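PDB 2D16: adenosine monophosphate-protein transferase, which is of uncertain function but probably acts on adenosine or adenine nucleotides. Local coordinates for residues I7-P12 / N114-I119; R34-A39 / N97-H102; F24-V29 / L56-G61; E16-Q21 / A106-A111. All blocks are in the same frame, centred on the assembly; numbering follows the deposited sequence.

Contact 1 (I7-P12 / N114-I119); sequences IDIEKP and NPFQVI
Asp8 and Gln117 lie side by side and point the same way from neighbouring strands. Gln117 NE2 donates to Asp8 OD1 over 2.9 Å, nearly straight, from the syn side but 32° out of the carboxylate plane. An alanine at Gln117 would probably leave Asp8 OD1 without its amide partner and the carboxylate freer to turn. Lys11 NZ reaches Asn114 O at 2.8 Å from above the carbonyl plane. A bend at the end of the lysine chain (chi4 60°) turns NZ to this oxygen. The backbones add three bonds: Ile7 N to Val118 O, Val118 N to Ile7 O, and Ile9 N to Phe116 O. Past the bond of Ile9 N, a water accepts a hydrogen bond from Phe116 N at 2.7 Å and lies near Ile9 O as well. Packing lies on the other face. Ile9 CG1 meets the edge of the Phe116 ring at CD2, 3.7 Å away, and Ile9 CD1 touches Val118 CG2 at 3.8 Å. Val17 of strand 16-22 packs on both Ile9 and Phe116. This is antiparallel pairing of the edge strand 3-8 with the middle strand 116-122 of a three-stranded sheet.

Contact 2 (R34-A39 / N97-H102); sequences RALLTA and NTIKNH
Thr98 faces helix 25-39 and lies against Ala35 and Ala39, one helical turn apart. Its two branches divide the work. CG2 stands anti to the backbone N and meets Ala35, with CG2 3.8 Å from Ala35 CB and 3.5 Å from Ala35 O. OG1 sits beside the backbone N (chi1 -68°) and lies 3.8 Å from Ala39 CB. The alanines have only a methyl group to offer, and the backbones come close here: the CA atoms of Ala39 and Thr98 are 6.7 Å apart.

The second meeting is between two longer side chains. Leu36 and Ile99 cross obliquely, and Leu36 CD2 touches Ile99 CG1 at 4.1 Å. Both also pack on Ile85 of strand 82-88, so this pair lies on the sheet side of the helices.

No direct hydrogen bond joins the segments. A water links them instead. It donates to Thr38 OG1 at 2.8 Å and lies 2.7 Å from Thr98 OG1. Thr38 OG1 in turn donates to Ala35 O at 2.7 Å, in the carbonyl plane and on a lone pair. That oxygen also accepts from Thr38 N, so two donors of one residue grip it. The second subunit also comes in here: Thr38 O accepts from Asn94 ND2 of that subunit.

The arrangement is helix-helix packing in an alpha+beta fold. Helices 25-39 and 92-100 lie next to each other over the five-stranded antiparallel sheet, with Ala35, Ala39 and Thr98 where the backbones come closest.

Contact 3 (F24-V29 / L56-G61); sequences FSIFTV and LTRYTG
Val29 carries most of the apolar contact, one methyl lying against the backbone of strand 56-61 and the other against the Arg58 side chain. CG2 is 3.8 Å from Tyr59 CA and 3.9 Å from Arg58 O. CG1 lies 4.1 Å from Arg58 CB, and the two side chains cross at about a right angle. The Thr60 methyl rests against a carbonyl oxygen instead: its CG2 is 3.4 Å from Val29 O. The threonine OG1 is anti to the backbone N (chi1 -176°), which puts CG2 between the backbone N and the carbonyl carbon.

The contact of a charged group is also one of packing. Ile26 and Arg58 run side by side and point the same way. Ile26 CG2 touches the guanidinium obliquely, 3.9 Å from Arg58 NE. Leu56 CD1 lies over one face of the same group, 3.7 Å above its plane and offset toward the rim.

Polar bonds do not cross between the segments. Arg58 NH2 makes a salt bridge with Glu51 on the adjoining strand 44-51. Thr60 OG1 bonds to Asp162 O of the second subunit, so this end of the strand also belongs to a subunit interface. Ser25 OG bonds to Asn50 O, tying the first turn of the helix to the sheet.

The helix and strand axes are 8.3 Å apart and 19° from parallel. This is the packing of a helix on an antiparallel sheet in an alpha+beta fold, with helix 25-39 resting on the edge strand 56-61.

Contact 4 (E16-Q21 / A106-A111); sequences EVIIGQ and AMIYGA
Gln21 O is gripped by two backbone donors, Ala106 N at 2.8 Å and Met107 N at 3.2 Å. Both lie in the carbonyl plane. Gln21 N returns a nearly straight bond to Met107 O. The side chains of Gln21 and Tyr109 lie side by side and point the same way. Tyr109 OH donates to Gln21 OE1 over 2.7 Å, with the amide and ring planes 89° apart. Gln21 CG is anti to its backbone N, and a bend at chi2 (76°) swings CD round. Gln21 NE2 bonds to Gly80 O, so both ends of the amide are held. Met107 SD sits over the centre of the Tyr109 ring, 3.5 Å above its plane, a Met-aromatic contact.

Two classic beta bulges interrupt this antiparallel pair at the edge of the five-stranded sheet. Ala106 and Met107 together face Gln21, and Tyr109 and Gly110 together face Ile19. At the second bulge Ile19 O accepts from Tyr109 N, while Ile19 N donates to Gly110 O. A leucine in place of Tyr109 would probably leave Gln21 OE1 without its hydroxyl partner and Met107 SD without a ring to lie on.

The opposite face is apolar. Ile18 CG1 meets Ala111 CB at 3.6 Å, and Ile18 CG2 meets Ile108 CG2 at 3.7 Å. Helix 92-100 covers this side, with Val95 on Ile18 and Ile99 on Ile108.

In the fold
Contacts 1 and 4 are both antiparallel strand pairs, but in different sheets. Contact 4 is the most central of the four, its centre about 4 Å from the centre of the chain; the centre of contact 1 lies about 10 Å from it, with charged and amide groups on its exposed side. The two touch through Val17 and Ile19, which pack on Phe116. Contacts 2 and 3 share helix 25-39 and have no direct hydrogen bonds across. Contact 2 is buried, while contact 3 is partly exposed and farthest out, its centre about 15 Å from the chain's centre. Both reach the second subunit. Ile99 joins contact 2 to contact 4 by packing on Ile18 and Ile108, so the helices cover the sheet's apolar face.

Contact 1 (I7-P12 / N114-I119)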
loop_
_atom_site.group_PDB
_atom_site.type_symbol
_atom_site.label_atom_id
_atom_site.label_comp_id
_atom_site.label_asym_id
_atom_site.label_seq_id
_atom_site.Cartn_x
_atom_site.Cartn_y
_atom_site.Cartn_z
ATOM N N ILE A 7 35.913 -47.010 21.519
ATOM C CA ILE A 7 36.245 -46.492 20.204
ATOM C C ILE A 7 36.222 -44.972 20.219
ATOM O O ILE A 7 35.224 -44.358 20.593
ATOM C CB ILE A 7 35.243 -46.998 19.140
ATOM C CG1 ILE A 7 35.323 -48.525 19.042
ATOM C CG2 ILE A 7 35.541 -46.359 17.791
ATOM C CD1 ILE A 7 34.270 -49.137 18.148
ATOM N N ASP A 8 37.337 -44.365 19.831
ATOM C CA ASP A 8 37.425 -42.917 19.782
ATOM C C ASP A 8 36.902 -42.478 18.421
ATOM O O ASP A 8 37.382 -42.950 17.387
ATOM C CB ASP A 8 38.879 -42.456 19.942
ATOM C CG ASP A 8 39.394 -42.627 21.359
ATOM O OD1 ASP A 8 38.886 -41.935 22.267
ATOM O OD2 ASP A 8 40.308 -43.450 21.565
ATOM N N ILE A 9 35.904 -41.599 18.420
ATOM C CA ILE A 9 35.346 -41.103 17.171
ATOM C C ILE A 9 36.373 -40.183 16.520
ATOM O O ILE A 9 36.877 -39.258 17.158
ATOM C CB ILE A 9 34.046 -40.301 17.407
ATOM C CG1 ILE A 9 32.933 -41.238 17.890
ATOM C CG2 ILE A 9 33.639 -39.579 16.122
ATOM C CD1 ILE A 9 32.561 -42.318 16.887
ATOM N N GLU A 10 36.690 -40.458 15.259
ATOM C CA GLU A 10 37.647 -39.643 14.518
ATOM C C GLU A 10 36.876 -38.563 13.769
ATOM O O GLU A 10 36.050 -38.865 12.907
ATOM C CB GLU A 10 38.425 -40.497 13.510
ATOM C CG GLU A 10 39.600 -39.755 12.871
ATOM C CD GLU A 10 40.220 -40.503 11.705
ATOM O OE1 GLU A 10 40.292 -41.749 11.756
ATOM O OE2 GLU A 10 40.650 -39.837 10.738
ATOM N N LYS A 11 37.142 -37.306 14.103
ATOM C CA LYS A 11 36.464 -36.196 13.454
ATOM C C LYS A 11 37.258 -34.911 13.626
ATOM O O LYS A 11 37.924 -34.715 14.639
ATOM C CB LYS A 11 35.062 -36.010 14.043
ATOM C CG LYS A 11 35.045 -35.765 15.549
ATOM C CD LYS A 11 33.629 -35.535 16.053
ATOM C CE LYS A 11 33.565 -35.511 17.577
ATOM N NZ LYS A 11 34.410 -34.442 18.181
ATOM N N PRO A 12 37.209 -34.024 12.626
ATOM C CA PRO A 12 37.951 -32.769 12.745
ATOM C C PRO A 12 37.284 -31.817 13.738
ATOM O O PRO A 12 36.104 -31.967 14.069
ATOM C CB PRO A 12 37.957 -32.235 11.314
ATOM C CG PRO A 12 37.542 -33.341 10.413
ATOM C CD PRO A 12 36.630 -34.172 11.280
ATOM N N ASN A 114 32.191 -32.494 21.317
ATOM C CA ASN A 114 33.229 -32.781 22.315
ATOM C C ASN A 114 34.030 -34.001 21.872
ATOM O O ASN A 114 33.671 -34.678 20.907
ATOM C CB ASN A 114 32.628 -33.172 23.677
ATOM C CG ASN A 114 31.808 -32.080 24.316
ATOM O OD1 ASN A 114 32.212 -30.922 24.360
ATOM N ND2 ASN A 114 30.651 -32.458 24.853
ATOM N N PRO A 115 35.151 -34.279 22.560
ATOM C CA PRO A 115 35.933 -35.464 22.195
ATOM C C PRO A 115 34.878 -36.535 22.501
ATOM O O PRO A 115 34.242 -36.488 23.556
ATOM C CB PRO A 115 37.069 -35.439 23.207
ATOM C CG PRO A 115 37.296 -33.957 23.389
ATOM C CD PRO A 115 35.885 -33.433 23.518
ATOM N N PHE A 116 34.688 -37.482 21.593
ATOM C CA PHE A 116 33.611 -38.460 21.742
ATOM C C PHE A 116 34.058 -39.911 21.609
ATOM O O PHE A 116 34.888 -40.231 20.758
ATOM C CB PHE A 116 32.575 -38.144 20.656
ATOM C CG PHE A 116 31.174 -38.595 20.964
ATOM C CD1 PHE A 116 30.277 -37.729 21.584
ATOM C CD2 PHE A 116 30.730 -39.850 20.571
ATOM C CE1 PHE A 116 28.952 -38.105 21.802
ATOM C CE2 PHE A 116 29.405 -40.243 20.785
ATOM C CZ PHE A 116 28.515 -39.365 21.400
ATOM N N GLN A 117 33.496 -40.788 22.442
ATOM C CA GLN A 117 33.824 -42.211 22.384
ATOM C C GLN A 117 32.559 -43.058 22.365
ATOM O O GLN A 117 31.538 -42.684 22.939
ATOM C CB GLN A 117 34.650 -42.650 23.596
ATOM C CG GLN A 117 35.947 -41.907 23.807
ATOM C CD GLN A 117 36.685 -42.424 25.026
ATOM O OE1 GLN A 117 36.076 -42.669 26.069
ATOM N NE2 GLN A 117 38.000 -42.588 24.906
ATOM N N VAL A 118 32.640 -44.203 21.699
ATOM C CA VAL A 118 31.521 -45.134 21.638
ATOM C C VAL A 118 32.008 -46.409 22.318
ATOM O O VAL A 118 33.041 -46.971 21.936
ATOM C CB VAL A 118 31.102 -45.437 20.161
ATOM C CG1 VAL A 118 30.002 -46.511 20.130
ATOM C CG2 VAL A 118 30.590 -44.159 19.495
ATOM N N ILE A 119 31.293 -46.854 23.348
ATOM C CA ILE A 119 31.676 -48.068 24.050
ATOM C C ILE A 119 30.920 -49.219 23.404
ATOM O O ILE A 119 29.690 -49.217 23.350
ATOM C CB ILE A 119 31.331 -47.988 25.550
ATOM C CG1 ILE A 119 31.997 -46.751 26.164
ATOM C CG2 ILE A 119 31.813 -49.254 26.259
ATOM C CD1 ILE A 119 31.761 -46.594 27.656
HETATM O O HOH W 1 37.825 -39.383 21.443
HETATM O O HOH W 2 35.981 -37.513 19.167
#

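Contact 2 (R34-A39 / N97-H102)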
loop_
_atom_site.group_PDB
_atom_site.type_symbol
_atom_site.label_atom_id
_atom_site.label_comp_id
_atom_site.label_asym_id
_atom_site.label_seq_id
_atom_site.Cartn_x
_atom_site.Cartn_y
_atom_site.Cartn_z
ATOM N N ARG A 34 18.406 -37.536 3.158
ATOM C CA ARG A 34 17.502 -36.589 2.522
ATOM C C ARG A 34 16.802 -35.749 3.588
ATOM O O ARG A 34 16.626 -34.542 3.425
ATOM C CB ARG A 34 16.464 -37.322 1.659
ATOM C CG ARG A 34 17.024 -37.889 0.350
ATOM C CD ARG A 34 15.903 -38.345 -0.588
ATOM N NE ARG A 34 15.223 -39.551 -0.121
ATOM C CZ ARG A 34 15.626 -40.792 -0.389
ATOM N NH1 ARG A 34 16.709 -40.996 -1.131
ATOM N NH2 ARG A 34 14.947 -41.831 0.085
ATOM N N ALA A 35 16.421 -36.391 4.690
ATOM C CA ALA A 35 15.752 -35.685 5.777
ATOM C C ALA A 35 16.663 -34.618 6.385
ATOM O O ALA A 35 16.215 -33.511 6.683
ATOM C CB ALA A 35 15.311 -36.677 6.847
ATOM N N LEU A 36 17.938 -34.945 6.566
ATOM C CA LEU A 36 18.887 -33.987 7.137
ATOM C C LEU A 36 18.999 -32.724 6.286
ATOM O O LEU A 36 19.176 -31.621 6.813
ATOM C CB LEU A 36 20.270 -34.627 7.302
ATOM C CG LEU A 36 20.405 -35.609 8.472
ATOM C CD1 LEU A 36 21.730 -36.349 8.397
ATOM C CD2 LEU A 36 20.287 -34.839 9.786
ATOM N N LEU A 37 18.899 -32.878 4.969
ATOM C CA LEU A 37 18.973 -31.723 4.079
ATOM C C LEU A 37 17.842 -30.723 4.333
ATOM O O LEU A 37 17.989 -29.533 4.058
ATOM C CB LEU A 37 18.937 -32.180 2.618
ATOM C CG LEU A 37 20.195 -32.914 2.153
ATOM C CD1 LEU A 37 19.941 -33.605 0.818
ATOM C CD2 LEU A 37 21.342 -31.915 2.049
ATOM N N THR A 38 16.717 -31.197 4.872
ATOM C CA THR A 38 15.586 -30.313 5.140
ATOM C C THR A 38 15.683 -29.579 6.479
ATOM O O THR A 38 14.933 -28.631 6.723
ATOM C CB THR A 38 14.239 -31.084 5.141
ATOM O OG1 THR A 38 14.127 -31.853 6.346
ATOM C CG2 THR A 38 14.153 -32.013 3.938
ATOM N N ALA A 39 16.605 -30.006 7.334
ATOM C CA ALA A 39 16.750 -29.398 8.658
ATOM C C ALA A 39 17.384 -28.010 8.671
ATOM O O ALA A 39 16.874 -27.103 9.326
ATOM C CB ALA A 39 17.530 -30.333 9.572
ATOM N N ASN A 97 15.494 -33.412 16.263
ATOM C CA ASN A 97 14.087 -33.752 16.082
ATOM C C ASN A 97 13.836 -34.373 14.708
ATOM O O ASN A 97 12.995 -35.258 14.568
ATOM C CB ASN A 97 13.206 -32.519 16.308
ATOM C CG ASN A 97 13.025 -32.210 17.786
ATOM O OD1 ASN A 97 13.565 -32.914 18.645
ATOM N ND2 ASN A 97 12.266 -31.164 18.092
ATOM N N THR A 98 14.570 -33.925 13.693
ATOM C CA THR A 98 14.410 -34.492 12.354
ATOM C C THR A 98 14.804 -35.972 12.378
ATOM O O THR A 98 14.159 -36.815 11.744
ATOM C CB THR A 98 15.292 -33.738 11.327
ATOM O OG1 THR A 98 14.786 -32.408 11.159
ATOM C CG2 THR A 98 15.289 -34.452 9.974
ATOM N N ILE A 99 15.859 -36.292 13.120
ATOM C CA ILE A 99 16.323 -37.670 13.223
ATOM C C ILE A 99 15.371 -38.511 14.073
ATOM O O ILE A 99 14.995 -39.618 13.678
ATOM C CB ILE A 99 17.734 -37.731 13.825
ATOM C CG1 ILE A 99 18.700 -36.939 12.937
ATOM C CG2 ILE A 99 18.191 -39.187 13.949
ATOM C CD1 ILE A 99 20.073 -36.729 13.551
ATOM N N LYS A 100 14.983 -37.992 15.237
ATOM C CA LYS A 100 14.067 -38.721 16.113
ATOM C C LYS A 100 12.726 -38.973 15.427
ATOM O O LYS A 100 12.054 -39.975 15.698
ATOM C CB LYS A 100 13.832 -37.943 17.419
ATOM C CG LYS A 100 15.027 -37.930 18.356
ATOM C CD LYS A 100 14.765 -37.136 19.643
ATOM C CE LYS A 100 14.507 -35.667 19.358
ATOM N NZ LYS A 100 14.424 -34.850 20.609
ATOM N N ASN A 101 12.340 -38.070 14.531
ATOM C CA ASN A 101 11.067 -38.194 13.830
ATOM C C ASN A 101 11.103 -39.146 12.638
ATOM O O ASN A 101 10.057 -39.442 12.054
ATOM C CB ASN A 101 10.582 -36.817 13.363
ATOM C CG ASN A 101 10.294 -35.871 14.522
ATOM O OD1 ASN A 101 9.854 -36.297 15.593
ATOM N ND2 ASN A 101 10.522 -34.577 14.303
ATOM N N HIS A 102 12.286 -39.625 12.268
ATOM C CA HIS A 102 12.368 -40.534 11.126
ATOM C C HIS A 102 11.764 -41.887 11.505
ATOM O O HIS A 102 12.092 -42.454 12.547
ATOM C CB HIS A 102 13.810 -40.705 10.662
ATOM C CG HIS A 102 13.928 -41.400 9.343
ATOM N ND1 HIS A 102 13.865 -42.771 9.215
ATOM C CD2 HIS A 102 14.044 -40.909 8.086
ATOM C CE1 HIS A 102 13.938 -43.096 7.937
ATOM N NE2 HIS A 102 14.046 -41.985 7.230
HETATM O O HOH W 3 13.333 -31.736 8.983
#

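Contact 3 (F24-V29 / L56-G61)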
loop_
_atom_site.group_PDB
_atom_site.type_symbol
_atom_site.label_atom_id
_atom_site.label_comp_id
_atom_site.label_asym_id
_atom_site.label_seq_id
_atom_site.Cartn_x
_atom_site.Cartn_y
_atom_site.Cartn_z
ATOM N N PHE A 24 16.451 -51.058 8.760
ATOM C CA PHE A 24 16.347 -51.006 7.300
ATOM C C PHE A 24 17.450 -50.134 6.696
ATOM O O PHE A 24 17.185 -49.205 5.932
ATOM C CB PHE A 24 14.955 -50.468 6.929
ATOM C CG PHE A 24 14.535 -50.746 5.508
ATOM C CD1 PHE A 24 15.232 -51.651 4.710
ATOM C CD2 PHE A 24 13.414 -50.112 4.976
ATOM C CE1 PHE A 24 14.817 -51.919 3.404
ATOM C CE2 PHE A 24 12.991 -50.375 3.670
ATOM C CZ PHE A 24 13.697 -51.281 2.884
ATOM N N SER A 25 18.691 -50.469 7.030
ATOM C CA SER A 25 19.862 -49.725 6.579
ATOM C C SER A 25 19.923 -49.281 5.116
ATOM O O SER A 25 20.230 -48.122 4.842
ATOM C CB SER A 25 21.130 -50.511 6.913
ATOM O OG SER A 25 21.233 -50.722 8.310
ATOM N N ILE A 26 19.644 -50.176 4.171
ATOM C CA ILE A 26 19.741 -49.775 2.768
ATOM C C ILE A 26 18.798 -48.646 2.380
ATOM O O ILE A 26 19.119 -47.834 1.514
ATOM C CB ILE A 26 19.541 -50.966 1.793
ATOM C CG1 ILE A 26 18.169 -51.608 1.994
ATOM C CG2 ILE A 26 20.670 -51.975 1.980
ATOM C CD1 ILE A 26 17.886 -52.729 1.010
ATOM N N PHE A 27 17.637 -48.585 3.022
ATOM C CA PHE A 27 16.674 -47.531 2.740
ATOM C C PHE A 27 16.993 -46.293 3.568
ATOM O O PHE A 27 17.080 -45.178 3.058
ATOM C CB PHE A 27 15.263 -47.992 3.101
ATOM C CG PHE A 27 14.250 -46.878 3.124
ATOM C CD1 PHE A 27 13.644 -46.442 1.947
ATOM C CD2 PHE A 27 13.919 -46.247 4.321
ATOM C CE1 PHE A 27 12.722 -45.394 1.959
ATOM C CE2 PHE A 27 12.999 -45.197 4.346
ATOM C CZ PHE A 27 12.399 -44.769 3.165
ATOM N N THR A 28 17.160 -46.518 4.864
ATOM C CA THR A 28 17.408 -45.449 5.814
ATOM C C THR A 28 18.653 -44.600 5.614
ATOM O O THR A 28 18.603 -43.389 5.825
ATOM C CB THR A 28 17.388 -46.024 7.238
ATOM O OG1 THR A 28 16.157 -46.734 7.419
ATOM C CG2 THR A 28 17.485 -44.915 8.279
ATOM N N VAL A 29 19.765 -45.205 5.208
ATOM C CA VAL A 29 20.977 -44.417 5.011
ATOM C C VAL A 29 20.712 -43.269 4.035
ATOM O O VAL A 29 21.144 -42.137 4.261
ATOM C CB VAL A 29 22.160 -45.292 4.504
ATOM C CG1 VAL A 29 21.940 -45.712 3.058
ATOM C CG2 VAL A 29 23.472 -44.527 4.662
ATOM N N LEU A 56 27.914 -55.028 5.761
ATOM C CA LEU A 56 28.416 -53.875 5.024
ATOM C C LEU A 56 28.030 -52.542 5.647
ATOM O O LEU A 56 26.921 -52.382 6.161
ATOM C CB LEU A 56 27.876 -53.885 3.595
ATOM C CG LEU A 56 28.397 -54.902 2.582
ATOM C CD1 LEU A 56 27.568 -54.794 1.310
ATOM C CD2 LEU A 56 29.867 -54.637 2.287
ATOM N N THR A 57 28.951 -51.587 5.587
ATOM C CA THR A 57 28.685 -50.243 6.083
ATOM C C THR A 57 28.279 -49.419 4.867
ATOM O O THR A 57 29.069 -49.231 3.940
ATOM C CB THR A 57 29.934 -49.612 6.735
ATOM O OG1 THR A 57 30.246 -50.315 7.946
ATOM C CG2 THR A 57 29.688 -48.137 7.058
ATOM N N ARG A 58 27.033 -48.954 4.861
ATOM C CA ARG A 58 26.507 -48.150 3.765
ATOM C C ARG A 58 26.738 -46.687 4.105
ATOM O O ARG A 58 26.830 -46.333 5.280
ATOM C CB ARG A 58 25.005 -48.389 3.603
ATOM C CG ARG A 58 24.607 -49.846 3.506
ATOM C CD ARG A 58 25.176 -50.482 2.254
ATOM N NE ARG A 58 24.589 -51.793 2.007
ATOM C CZ ARG A 58 24.631 -52.412 0.831
ATOM N NH1 ARG A 58 25.235 -51.834 -0.198
ATOM N NH2 ARG A 58 24.054 -53.595 0.680
ATOM N N TYR A 59 26.819 -45.833 3.091
ATOM C CA TYR A 59 27.035 -44.421 3.355
ATOM C C TYR A 59 26.616 -43.508 2.211
ATOM O O TYR A 59 26.450 -43.941 1.068
ATOM C CB TYR A 59 28.509 -44.173 3.684
ATOM C CG TYR A 59 29.417 -44.228 2.473
ATOM C CD1 TYR A 59 29.660 -43.085 1.710
ATOM C CD2 TYR A 59 30.009 -45.426 2.077
ATOM C CE1 TYR A 59 30.474 -43.135 0.577
ATOM C CE2 TYR A 59 30.824 -45.488 0.948
ATOM C CZ TYR A 59 31.051 -44.338 0.205
ATOM O OH TYR A 59 31.854 -44.391 -0.913
ATOM N N THR A 60 26.422 -42.239 2.452
ATOM C CA THR A 60 26.065 -41.171 1.532
ATOM C C THR A 60 26.156 -39.859 2.302
ATOM O O THR A 60 26.724 -39.815 3.397
ATOM C CB THR A 60 24.637 -41.349 0.961
ATOM O OG1 THR A 60 24.376 -40.322 -0.006
ATOM C CG2 THR A 60 23.597 -41.274 2.066
ATOM N N GLY A 61 25.669 -38.817 1.674
ATOM C CA GLY A 61 25.739 -37.483 2.239
ATOM C C GLY A 61 26.013 -36.514 1.108
ATOM O O GLY A 61 25.733 -36.831 -0.050
#

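Contact 4 (E16-Q21 / A106-A111)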
loop_
_atom_site.group_PDB
_atom_site.type_symbol
_atom_site.label_atom_id
_atom_site.label_comp_id
_atom_site.label_asym_id
_atom_site.label_seq_id
_atom_site.Cartn_x
_atom_site.Cartn_y
_atom_site.Cartn_z
ATOM N N GLU A 16 30.305 -31.890 14.215
ATOM C CA GLU A 16 29.376 -32.496 15.168
ATOM C C GLU A 16 29.139 -33.958 14.811
ATOM O O GLU A 16 29.027 -34.301 13.633
ATOM C CB GLU A 16 28.029 -31.767 15.128
ATOM C CG GLU A 16 28.077 -30.254 15.309
ATOM C CD GLU A 16 28.130 -29.823 16.763
ATOM O OE1 GLU A 16 27.817 -30.647 17.649
ATOM O OE2 GLU A 16 28.468 -28.651 17.020
ATOM N N VAL A 17 29.064 -34.818 15.821
ATOM C CA VAL A 17 28.808 -36.231 15.583
ATOM C C VAL A 17 27.505 -36.643 16.261
ATOM O O VAL A 17 27.183 -36.172 17.353
ATOM C CB VAL A 17 29.957 -37.134 16.114
ATOM C CG1 VAL A 17 30.088 -37.001 17.625
ATOM C CG2 VAL A 17 29.692 -38.591 15.733
ATOM N N ILE A 18 26.748 -37.502 15.585
ATOM C CA ILE A 18 25.495 -38.018 16.116
ATOM C C ILE A 18 25.515 -39.522 15.854
ATOM O O ILE A 18 25.736 -39.955 14.723
ATOM C CB ILE A 18 24.263 -37.406 15.408
ATOM C CG1 ILE A 18 24.296 -35.879 15.511
ATOM C CG2 ILE A 18 22.985 -37.940 16.050
ATOM C CD1 ILE A 18 23.181 -35.186 14.745
ATOM N N ILE A 19 25.307 -40.315 16.898
ATOM C CA ILE A 19 25.307 -41.767 16.757
ATOM C C ILE A 19 23.917 -42.262 17.139
ATOM O O ILE A 19 23.367 -41.836 18.150
ATOM C CB ILE A 19 26.332 -42.439 17.702
ATOM C CG1 ILE A 19 27.701 -41.761 17.586
ATOM C CG2 ILE A 19 26.437 -43.922 17.379
ATOM C CD1 ILE A 19 28.341 -41.879 16.224
ATOM N N GLY A 20 23.358 -43.166 16.342
ATOM C CA GLY A 20 22.033 -43.668 16.648
ATOM C C GLY A 20 21.823 -45.120 16.278
ATOM O O GLY A 20 22.704 -45.765 15.706
ATOM N N GLN A 21 20.649 -45.635 16.623
ATOM C CA GLN A 21 20.286 -47.017 16.329
ATOM C C GLN A 21 19.040 -46.963 15.451
ATOM O O GLN A 21 18.035 -46.338 15.815
ATOM C CB GLN A 21 19.990 -47.779 17.627
ATOM C CG GLN A 21 19.674 -49.272 17.425
ATOM C CD GLN A 21 20.910 -50.121 17.129
ATOM O OE1 GLN A 21 22.010 -49.811 17.594
ATOM N NE2 GLN A 21 20.738 -51.179 16.344
ATOM N N ALA A 106 15.259 -45.794 15.767
ATOM C CA ALA A 106 14.799 -46.291 17.055
ATOM C C ALA A 106 15.182 -45.276 18.122
ATOM O O ALA A 106 14.335 -44.810 18.887
ATOM C CB ALA A 106 15.443 -47.637 17.360
ATOM N N MET A 107 16.464 -44.932 18.169
ATOM C CA MET A 107 16.942 -43.979 19.155
ATOM C C MET A 107 18.255 -43.329 18.759
ATOM O O MET A 107 18.903 -43.739 17.796
ATOM C CB MET A 107 17.098 -44.673 20.516
ATOM C CG MET A 107 18.034 -45.875 20.513
ATOM S SD MET A 107 19.780 -45.445 20.558
ATOM C CE MET A 107 19.948 -44.926 22.290
ATOM N N ILE A 108 18.620 -42.291 19.501
ATOM C CA ILE A 108 19.865 -41.566 19.282
ATOM C C ILE A 108 20.687 -41.691 20.565
ATOM O O ILE A 108 20.230 -41.306 21.644
ATOM C CB ILE A 108 19.605 -40.073 18.991
ATOM C CG1 ILE A 108 18.703 -39.923 17.758
ATOM C CG2 ILE A 108 20.940 -39.351 18.766
ATOM C CD1 ILE A 108 18.358 -38.485 17.413
ATOM N N TYR A 109 21.894 -42.240 20.444
ATOM C CA TYR A 109 22.794 -42.437 21.582
ATOM C C TYR A 109 23.323 -41.123 22.163
ATOM O O TYR A 109 23.408 -40.957 23.383
ATOM C CB TYR A 109 23.976 -43.323 21.157
ATOM C CG TYR A 109 23.594 -44.760 20.860
ATOM C CD1 TYR A 109 23.291 -45.648 21.892
ATOM C CD2 TYR A 109 23.529 -45.227 19.547
ATOM C CE1 TYR A 109 22.928 -46.974 21.626
ATOM C CE2 TYR A 109 23.166 -46.551 19.269
ATOM C CZ TYR A 109 22.870 -47.415 20.311
ATOM O OH TYR A 109 22.513 -48.718 20.038
ATOM N N GLY A 110 23.680 -40.191 21.289
ATOM C CA GLY A 110 24.200 -38.917 21.750
ATOM C C GLY A 110 24.616 -38.041 20.589
ATOM O O GLY A 110 24.628 -38.493 19.447
ATOM N N ALA A 111 24.956 -36.789 20.876
ATOM C CA ALA A 111 25.363 -35.856 19.829
ATOM C C ALA A 111 26.103 -34.658 20.408
ATOM O O ALA A 111 25.678 -34.088 21.410
ATOM C CB ALA A 111 24.138 -35.372 19.063
#